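Local coordinates for ankyrin repeat and SOCS BOX protein 11 (Homo sapiens, PDB 4UUC) that recruits substrates such as BIK, DIRAS2 and RPN1 to a cullin-5-RING E3 ubiquitin ligase for ubiquitination, at residues 64-67 / 71-74. Residues are numbered along the deposited sequence; the frame is centred on the assembly and turned at random.
Sequences NGVT and ATPL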
loop_
_atom_site.group_PDB
_atom_site.type_symbol
_atom_site.label_atom_id
_atom_site.label_comp_id
_atom_site.label_asym_id
_atom_site.label_seq_id
_atom_site.Cartn_x
_atom_site.Cartn_y
_atom_site.Cartn_z
ATOM N N ASN A 64 12.880 6.748 -10.277
ATOM C CA ASN A 64 13.185 5.960 -9.081
ATOM C C ASN A 64 13.914 6.770 -8.004
ATOM O O ASN A 64 14.586 6.206 -7.137
ATOM C CB ASN A 64 14.020 4.731 -9.462
ATOM C CG ASN A 64 13.202 3.657 -10.149
ATOM O OD1 ASN A 64 12.194 3.183 -9.613
ATOM N ND2 ASN A 64 13.627 3.270 -11.345
ATOM N N GLY A 65 13.760 8.089 -8.049
ATOM C CA GLY A 65 14.397 8.972 -7.088
ATOM C C GLY A 65 13.908 8.731 -5.672
ATOM O O GLY A 65 12.725 8.490 -5.454
ATOM N N VAL A 66 14.821 8.804 -4.709
ATOM C CA VAL A 66 14.507 8.499 -3.315
ATOM C C VAL A 66 14.701 9.721 -2.425
ATOM O O VAL A 66 15.730 10.396 -2.496
ATOM C CB VAL A 66 15.384 7.337 -2.790
ATOM C CG1 VAL A 66 14.950 6.921 -1.402
ATOM C CG2 VAL A 66 15.311 6.147 -3.737
ATOM N N THR A 67 13.698 10.008 -1.596
ATOM C CA THR A 67 13.783 11.099 -0.630
ATOM C C THR A 67 14.585 10.659 0.593
ATOM O O THR A 67 14.901 9.479 0.744
ATOM C CB THR A 67 12.397 11.566 -0.156
ATOM O OG1 THR A 67 11.825 10.570 0.701
ATOM C CG2 THR A 67 11.466 11.832 -1.340
ATOM N N ALA A 71 11.149 7.614 0.359
ATOM C CA ALA A 71 9.978 7.636 -0.513
ATOM C C ALA A 71 10.390 7.753 -1.977
ATOM O O ALA A 71 11.267 8.545 -2.329
ATOM C CB ALA A 71 9.054 8.781 -0.129
ATOM N N THR A 72 9.751 6.944 -2.815
ATOM C CA THR A 72 9.897 7.019 -4.262
ATOM C C THR A 72 8.640 7.649 -4.862
ATOM O O THR A 72 7.616 7.759 -4.180
ATOM C CB THR A 72 10.114 5.630 -4.879
ATOM O OG1 THR A 72 9.010 4.783 -4.538
ATOM C CG2 THR A 72 11.409 5.004 -4.364
ATOM N N PRO A 73 8.709 8.073 -6.134
ATOM C CA PRO A 73 7.487 8.572 -6.779
ATOM C C PRO A 73 6.362 7.540 -6.739
ATOM O O PRO A 73 5.205 7.913 -6.553
ATOM C CB PRO A 73 7.937 8.854 -8.213
ATOM C CG PRO A 73 9.411 9.168 -8.082
ATOM C CD PRO A 73 9.908 8.296 -6.966
ATOM N N LEU A 74 6.705 6.262 -6.889
ATOM C CA LEU A 74 5.696 5.205 -6.889
ATOM C C LEU A 74 5.020 5.090 -5.527
ATOM O O LEU A 74 3.801 4.914 -5.450
ATOM C CB LEU A 74 6.316 3.865 -7.289
ATOM C CG LEU A 74 5.357 2.676 -7.410
ATOM C CD1 LEU A 74 4.237 2.941 -8.422
ATOM C CD2 LEU A 74 6.131 1.429 -7.798
#
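The hairpin-like loop joining ankyrin repeats 2 and 3 of the ankyrin repeat domain closes where T67 meets A71, just ahead of the TPL sequence that opens the helix pair of an ankyrin repeat. Two hydrogen bonds grip A71 from either end of its backbone. T67 N donates to A71 O at 2.9 Å, in the carbonyl plane, while A71 N returns a bond of 3.1 Å to T67 OG1. That hydroxyl sits between its own backbone N and carbonyl carbon (chi1 72°), which turns it to A71 and sets T67 CG2 3.4 Å from A71 O. A valine in place of T67 would probably leave A71 N without its hydroxyl acceptor, with only the T67 N to A71 O hydrogen bond still joining the two residues. Farther along, G65 O receives a nearly straight CA-H...O contact from T72 CA (3.4 Å) and lies 3.2 Å from P73 CD, while the methyls V66 CG2 and T72 CG2 pack side by side. T72 is the N-cap of helix 73-80, its OG1 accepting from F75 N. H42 NE2 of helix 40-46 is hydrogen-bonded to G65 O and only weakly to A71 O, a minor tie between repeats 2 and 3, and P73 is packed against both helix 40-46 and helix 83-91.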